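Transcriptional regulator, TetR family (Cytophaga hutchinsonii, PDB 3EUP) probably binds operator DNA as a dimer through a helix-turn-helix domain and regulates transcription, as in other TetR-family regulators. Local coordinates at residues 67-70 and 71-75; 157-160 and 161-165; 189-192 and 193-196. All coordinates share one frame; numbering follows the deposited sequence.

Contact 1. Residues 67-70 and 71-75; sequences WGHV and KSVLT
Lys71 lays the aliphatic part of its side chain over one face of the Trp67 indole. The two side chains cross at about a right angle. Lys71 CG sits 4.1 Å from the centroid of the five-membered ring, a CH-pi contact placed toward the rim rather than over the middle. The next methylene comes closer to the pyrrole corner, with Lys71 CD 3.2 Å from Trp67 NE1. With chi1 at -176° the indole leans along the helix toward the next turn, and Lys71 (chi1 -83°) turns its chain back to meet it.

A second i to i+4 pair, His69 and Val73, lies on a different side of the helix. The Val73 methyl CG2 meets the His69 imidazole off-centre, 3.8 Å from His69 CE1, and approaches it obliquely.

The backbone beneath is regular. Lys71 N donates to Trp67 O at 2.9 Å, and Leu74 N bonds to Val70 O at 3.0 Å. At the end of the segment, Thr75 OG1 adds a bond of 3.0 Å to Lys71 O, which also accepts from Thr75 N. The hydroxyl comes from above the carbonyl plane.

Trp67 and Val70 are buried. Trp67 also packs on Leu110 and Ala131, and Leu74 reaches Trp135. The pattern is that of an amphipathic alpha-helix with i to i+4 side-chain pairs. Helix 55-78 here packs against helices 91-96, 109-117 and 122-148 of the all-helical TetR-family fold.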
loop_
_atom_site.group_PDB
_atom_site.type_symbol
_atom_site.label_atom_id
_atom_site.label_comp_id
_atom_site.label_asym_id
_atom_site.label_seq_id
_atom_site.Cartn_x
_atom_site.Cartn_y
_atom_site.Cartn_z
ATOM N N TRP A 67 -3.972 -6.937 -12.814
ATOM C CA TRP A 67 -3.727 -7.999 -11.885
ATOM C C TRP A 67 -3.576 -9.344 -12.617
ATOM O O TRP A 67 -2.734 -10.145 -12.243
ATOM C CB TRP A 67 -4.812 -8.032 -10.815
ATOM C CG TRP A 67 -4.546 -9.053 -9.783
ATOM C CD1 TRP A 67 -5.244 -10.203 -9.571
ATOM C CD2 TRP A 67 -3.438 -9.079 -8.878
ATOM N NE1 TRP A 67 -4.679 -10.906 -8.542
ATOM C CE2 TRP A 67 -3.561 -10.241 -8.110
ATOM C CE3 TRP A 67 -2.376 -8.203 -8.618
ATOM C CZ2 TRP A 67 -2.676 -10.551 -7.090
ATOM C CZ3 TRP A 67 -1.495 -8.508 -7.605
ATOM C CH2 TRP A 67 -1.653 -9.669 -6.851
ATOM N N GLY A 68 -4.374 -9.590 -13.656
ATOM C CA GLY A 68 -4.196 -10.812 -14.451
ATOM C C GLY A 68 -2.759 -10.892 -14.996
ATOM O O GLY A 68 -2.156 -11.981 -15.093
ATOM N N HIS A 69 -2.205 -9.732 -15.355
ATOM C CA HIS A 69 -0.834 -9.680 -15.818
ATOM C C HIS A 69 0.153 -10.037 -14.709
ATOM O O HIS A 69 1.112 -10.801 -14.957
ATOM C CB HIS A 69 -0.490 -8.313 -16.362
ATOM C CG HIS A 69 0.857 -8.257 -16.993
ATOM N ND1 HIS A 69 1.975 -7.804 -16.324
ATOM C CD2 HIS A 69 1.284 -8.648 -18.214
ATOM C CE1 HIS A 69 3.027 -7.896 -17.118
ATOM N NE2 HIS A 69 2.634 -8.405 -18.270
ATOM N N VAL A 70 -0.063 -9.521 -13.494
ATOM C CA VAL A 70 0.838 -9.864 -12.398
ATOM C C VAL A 70 0.739 -11.374 -12.127
ATOM O O VAL A 70 1.748 -12.030 -11.934
ATOM C CB VAL A 70 0.541 -9.089 -11.084
ATOM C CG1 VAL A 70 1.417 -9.641 -9.925
ATOM C CG2 VAL A 70 0.761 -7.602 -11.267
ATOM N N LYS A 71 -0.485 -11.899 -12.118
ATOM C CA LYS A 71 -0.728 -13.322 -11.900
ATOM C C LYS A 71 0.011 -14.188 -12.899
ATOM O O LYS A 71 0.658 -15.174 -12.507
ATOM C CB LYS A 71 -2.213 -13.636 -11.957
ATOM C CG LYS A 71 -2.923 -13.374 -10.635
ATOM C CD LYS A 71 -4.416 -13.166 -10.815
ATOM C CE LYS A 71 -5.174 -14.337 -11.279
ATOM N NZ LYS A 71 -6.636 -13.967 -11.221
ATOM N N SER A 72 -0.079 -13.811 -14.175
ATOM C CA SER A 72 0.558 -14.554 -15.260
ATOM C C SER A 72 2.079 -14.550 -15.168
ATOM O O SER A 72 2.705 -15.559 -15.446
ATOM C CB SER A 72 0.071 -14.043 -16.617
ATOM O OG SER A 72 -1.300 -14.309 -16.701
ATOM N N VAL A 73 2.663 -13.443 -14.751
ATOM C CA VAL A 73 4.104 -13.373 -14.551
ATOM C C VAL A 73 4.496 -14.279 -13.425
ATOM O O VAL A 73 5.406 -15.097 -13.580
ATOM C CB VAL A 73 4.600 -11.955 -14.271
ATOM C CG1 VAL A 73 6.042 -11.964 -13.832
ATOM C CG2 VAL A 73 4.441 -11.070 -15.516
ATOM N N LEU A 74 3.787 -14.184 -12.306
ATOM C CA LEU A 74 4.093 -14.999 -11.139
ATOM C C LEU A 74 3.969 -16.491 -11.491
ATOM O O LEU A 74 4.823 -17.302 -11.093
ATOM C CB LEU A 74 3.166 -14.631 -9.977
ATOM C CG LEU A 74 3.346 -15.237 -8.568
ATOM C CD1 LEU A 74 2.372 -14.576 -7.538
ATOM C CD2 LEU A 74 3.146 -16.765 -8.530
ATOM N N THR A 75 2.909 -16.841 -12.229
ATOM C CA THR A 75 2.690 -18.217 -12.723
ATOM C C THR A 75 3.873 -18.689 -13.572
ATOM O O THR A 75 4.388 -19.792 -13.397
ATOM C CB THR A 75 1.338 -18.360 -13.514
ATOM O OG1 THR A 75 0.234 -18.168 -12.619
ATOM C CG2 THR A 75 1.190 -19.754 -14.142
#

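Contact 2. Residues 157-160 and 161-165; sequences DVTK and IAFSM
Thr159 rests its methyl against the ring of Phe163, one turn further along the helix. The two side chains lie side by side and point the same way. Thr159 CG2 is 3.7 Å from Phe163 CE2 and equally near CD2, so it lies against the CD2-CE2 bond. The methyl gets there because CG2 is anti to the backbone N of Thr159, while the threonine hydroxyl lies beside that N (chi1 -64°). The same ring stacks on Tyr184 of the second subunit.

Asp157 is the N-cap of helix 158-179. Its OD1 accepts from Lys160 N at 3.2 Å, and the N-H meets the oxygen from above the carboxylate plane. The bond is straight at the hydrogen (169°). It satisfies an amide in the first turn, where no earlier carbonyl is available. This helix and helix 182-197 are the kind of C-terminal pair that TetR-family proteins use to dimerise, and here this end of it faces the second subunit.

Lys160 O takes two bonds from Ser164. The hydroxyl OG donates at 2.7 Å and Ser164 N at 3.0 Å, and they arrive from opposite faces of the carbonyl plane. Ser164 OG lies beside its own backbone N (chi1 -56°), which turns it back toward the preceding turn. It also hydrogen-bonds Ser191 OG of the second subunit. With an alanine in place of Ser164, Ser191 of the second subunit would probably lose its partner across the interface and Lys160 O would keep the amide bond alone.

Lys160 NZ forms salt bridges with Asp194 and Glu190 of the second subunit.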
loop_
_atom_site.group_PDB
_atom_site.type_symbol
_atom_site.label_atom_id
_atom_site.label_comp_id
_atom_site.label_asym_id
_atom_site.label_seq_id
_atom_site.Cartn_x
_atom_site.Cartn_y
_atom_site.Cartn_z
ATOM N N ASP A 157 2.799 -22.665 10.474
ATOM C CA ASP A 157 1.487 -22.022 10.406
ATOM C C ASP A 157 1.330 -21.462 9.002
ATOM O O ASP A 157 1.727 -20.324 8.725
ATOM C CB ASP A 157 1.376 -20.917 11.429
ATOM C CG ASP A 157 -0.006 -20.286 11.463
ATOM O OD1 ASP A 157 -0.844 -20.480 10.532
ATOM O OD2 ASP A 157 -0.252 -19.585 12.462
ATOM N N VAL A 158 0.710 -22.252 8.138
ATOM C CA VAL A 158 0.681 -21.980 6.716
ATOM C C VAL A 158 -0.053 -20.681 6.408
ATOM O O VAL A 158 0.436 -19.888 5.595
ATOM C CB VAL A 158 0.049 -23.137 5.926
ATOM C CG1 VAL A 158 -0.114 -22.742 4.494
ATOM C CG2 VAL A 158 0.908 -24.450 6.069
ATOM N N THR A 159 -1.210 -20.472 7.037
ATOM C CA THR A 159 -1.992 -19.240 6.813
ATOM C C THR A 159 -1.223 -18.006 7.260
ATOM O O THR A 159 -1.133 -16.999 6.516
ATOM C CB THR A 159 -3.364 -19.294 7.509
ATOM O OG1 THR A 159 -4.127 -20.336 6.925
ATOM C CG2 THR A 159 -4.144 -18.000 7.299
ATOM N N LYS A 160 -0.661 -18.059 8.467
ATOM C CA LYS A 160 0.192 -16.971 8.956
ATOM C C LYS A 160 1.357 -16.601 8.008
ATOM O O LYS A 160 1.614 -15.407 7.742
ATOM C CB LYS A 160 0.772 -17.263 10.348
ATOM C CG LYS A 160 1.759 -16.196 10.810
ATOM C CD LYS A 160 2.095 -16.248 12.287
ATOM C CE LYS A 160 3.274 -17.123 12.600
ATOM N NZ LYS A 160 3.635 -16.976 14.033
ATOM N N ILE A 161 2.067 -17.603 7.515
ATOM C CA ILE A 161 3.173 -17.382 6.587
ATOM C C ILE A 161 2.694 -16.764 5.257
ATOM O O ILE A 161 3.298 -15.811 4.736
ATOM C CB ILE A 161 4.001 -18.676 6.305
ATOM C CG1 ILE A 161 4.848 -19.030 7.525
ATOM C CG2 ILE A 161 4.943 -18.459 5.099
ATOM C CD1 ILE A 161 4.073 -19.746 8.570
ATOM N N ALA A 162 1.587 -17.276 4.758
ATOM C CA ALA A 162 1.043 -16.828 3.480
ATOM C C ALA A 162 0.637 -15.333 3.560
ATOM O O ALA A 162 0.979 -14.563 2.673
ATOM C CB ALA A 162 -0.159 -17.746 3.061
ATOM N N PHE A 163 -0.044 -14.926 4.625
ATOM C CA PHE A 163 -0.434 -13.508 4.780
ATOM C C PHE A 163 0.782 -12.633 5.038
ATOM O O PHE A 163 0.841 -11.553 4.523
ATOM C CB PHE A 163 -1.498 -13.261 5.856
ATOM C CG PHE A 163 -2.902 -13.558 5.403
ATOM C CD1 PHE A 163 -3.471 -12.856 4.354
ATOM C CD2 PHE A 163 -3.658 -14.528 6.036
ATOM C CE1 PHE A 163 -4.745 -13.131 3.929
ATOM C CE2 PHE A 163 -4.960 -14.818 5.621
ATOM C CZ PHE A 163 -5.513 -14.113 4.574
ATOM N N SER A 164 1.767 -13.125 5.772
ATOM C CA SER A 164 2.967 -12.341 6.047
ATOM C C SER A 164 3.808 -12.074 4.812
ATOM O O SER A 164 4.395 -11.000 4.703
ATOM C CB SER A 164 3.835 -13.007 7.100
ATOM O OG SER A 164 3.049 -13.202 8.266
ATOM N N MET A 165 3.863 -13.043 3.910
ATOM C CA MET A 165 4.567 -12.929 2.624
ATOM C C MET A 165 3.951 -11.797 1.831
ATOM O O MET A 165 4.665 -10.940 1.307
ATOM C CB MET A 165 4.456 -14.243 1.786
ATOM C CG MET A 165 5.281 -15.475 2.281
ATOM S SD MET A 165 5.004 -17.007 1.277
ATOM C CE MET A 165 5.587 -16.352 -0.305
#

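Contact 3. Residues 189-192 and 193-196; sequences FESL and EDLI
Residues 189-196 form two regular turns of alpha-helix, tied by i to i+4 bonds such as Asp194 N to Glu190 O at 3.0 Å and a longer one from Ile196 N to Leu192 O at 3.3 Å.

On one side of the helix, Ser191 and Asp194 are joined through water 1. The water is 2.7 Å from Ser191 OG and donates to Asp194 OD2 at 2.9 Å. The two side-chain oxygens themselves stay 4.3 Å apart, Ser191 OG to Asp194 OD2. Asp194 CG lies beside its backbone N (chi1 -59°), which turns the carboxylate back over the preceding turn, where the water can bridge it to Ser191. The second subunit completes this polar patch. Its Lys160 makes a salt bridge to Asp194 OD2, and its Ser164 hydrogen-bonds Ser191 OG. Glu190 carries a like charge close by, with Glu190 OE2 4.9 Å from Asp194 OD2. That lysine, which also forms a weak, long ion pair with Glu190, probably offsets the two like charges.

The apolar side is made by Leu192 and Ile196. Their terminal methyls approach loosely, Leu192 CD1 lying 4.4 Å from Ile196 CD1. Both side chains also pack on Leu89, and Leu192 reaches Met165 and Val169 of helix 158-179. The arrangement belongs to the C-terminal dimer interface of the TetR family, where the last two helices of each subunit pack together; here polar groups face the other subunit.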
loop_
_atom_site.group_PDB
_atom_site.type_symbol
_atom_site.label_atom_id
_atom_site.label_comp_id
_atom_site.label_asym_id
_atom_site.label_seq_id
_atom_site.Cartn_x
_atom_site.Cartn_y
_atom_site.Cartn_z
ATOM N N PHE A 189 12.722 -7.596 0.915
ATOM C CA PHE A 189 12.808 -8.849 0.174
ATOM C C PHE A 189 13.768 -9.800 0.872
ATOM O O PHE A 189 13.571 -11.036 0.843
ATOM C CB PHE A 189 13.219 -8.571 -1.289
ATOM C CG PHE A 189 12.097 -8.011 -2.107
ATOM C CD1 PHE A 189 10.968 -8.787 -2.338
ATOM C CD2 PHE A 189 12.127 -6.740 -2.623
ATOM C CE1 PHE A 189 9.893 -8.294 -3.051
ATOM C CE2 PHE A 189 11.069 -6.255 -3.358
ATOM C CZ PHE A 189 9.927 -7.059 -3.576
ATOM N N GLU A 190 14.801 -9.238 1.491
ATOM C CA GLU A 190 15.722 -10.033 2.289
ATOM C C GLU A 190 14.981 -10.683 3.489
ATOM O O GLU A 190 15.177 -11.874 3.801
ATOM C CB GLU A 190 16.894 -9.153 2.762
ATOM C CG GLU A 190 18.124 -9.886 3.025
ATOM C CD GLU A 190 19.170 -9.040 3.780
ATOM O OE1 GLU A 190 19.240 -7.789 3.544
ATOM O OE2 GLU A 190 19.880 -9.645 4.640
ATOM N N SER A 191 14.120 -9.923 4.153
ATOM C CA SER A 191 13.307 -10.507 5.200
ATOM C C SER A 191 12.290 -11.505 4.652
ATOM O O SER A 191 11.945 -12.394 5.345
ATOM C CB SER A 191 12.601 -9.423 6.041
ATOM O OG SER A 191 13.544 -8.716 6.853
ATOM N N LEU A 192 11.771 -11.349 3.443
ATOM C CA LEU A 192 10.937 -12.408 2.883
ATOM C C LEU A 192 11.725 -13.729 2.809
ATOM O O LEU A 192 11.225 -14.782 3.194
ATOM C CB LEU A 192 10.451 -12.036 1.502
ATOM C CG LEU A 192 9.516 -12.982 0.767
ATOM C CD1 LEU A 192 8.156 -13.164 1.513
ATOM C CD2 LEU A 192 9.290 -12.394 -0.605
ATOM N N GLU A 193 12.950 -13.675 2.308
ATOM C CA GLU A 193 13.809 -14.860 2.324
ATOM C C GLU A 193 14.001 -15.446 3.725
ATOM O O GLU A 193 13.932 -16.656 3.911
ATOM C CB GLU A 193 15.192 -14.531 1.762
ATOM C CG GLU A 193 15.247 -14.455 0.277
ATOM C CD GLU A 193 16.554 -15.031 -0.293
ATOM O OE1 GLU A 193 17.533 -15.168 0.475
ATOM O OE2 GLU A 193 16.592 -15.351 -1.510
ATOM N N ASP A 194 14.284 -14.598 4.704
ATOM C CA ASP A 194 14.417 -15.065 6.095
ATOM C C ASP A 194 13.123 -15.770 6.599
ATOM O O ASP A 194 13.191 -16.779 7.297
ATOM C CB ASP A 194 14.766 -13.904 7.034
ATOM C CG ASP A 194 16.075 -13.207 6.650
ATOM O OD1 ASP A 194 16.936 -13.865 6.023
ATOM O OD2 ASP A 194 16.261 -12.007 6.970
ATOM N N LEU A 195 11.954 -15.245 6.254
ATOM C CA LEU A 195 10.711 -15.869 6.696
ATOM C C LEU A 195 10.639 -17.312 6.209
ATOM O O LEU A 195 10.339 -18.220 6.968
ATOM C CB LEU A 195 9.485 -15.069 6.193
ATOM C CG LEU A 195 8.075 -15.475 6.596
ATOM C CD1 LEU A 195 7.865 -15.280 8.124
ATOM C CD2 LEU A 195 7.057 -14.674 5.820
ATOM N N ILE A 196 10.927 -17.518 4.933
ATOM C CA ILE A 196 10.791 -18.852 4.342
ATOM C C ILE A 196 11.906 -19.812 4.815
ATOM O O ILE A 196 11.625 -20.997 5.161
ATOM C CB ILE A 196 10.643 -18.751 2.822
ATOM C CG1 ILE A 196 9.331 -18.027 2.539
ATOM C CG2 ILE A 196 10.641 -20.170 2.199
ATOM C CD1 ILE A 196 9.312 -17.367 1.252
HETATM O O HOH W 1 14.313 -10.665 8.597
#

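The three contacts come in series along the chain, each local to one helix, contact 2 including its N-cap. Contact 1 lies on helix 55-78, contact 2 at the start of helix 158-179 and contact 3 near the end of helix 182-197. The centres of contacts 2 and 3 are about 12 Å apart and the two touch: Met165 CA packs on Leu192 CD1 at 3.8 Å. Both also meet the second subunit, so they join intrachain packing to the dimer interface. Contact 1 stands apart, its centre about 20 Å from that of contact 2 and 21 Å from that of contact 3. It touches no other chain of the assembly and belongs to the packing within the subunit.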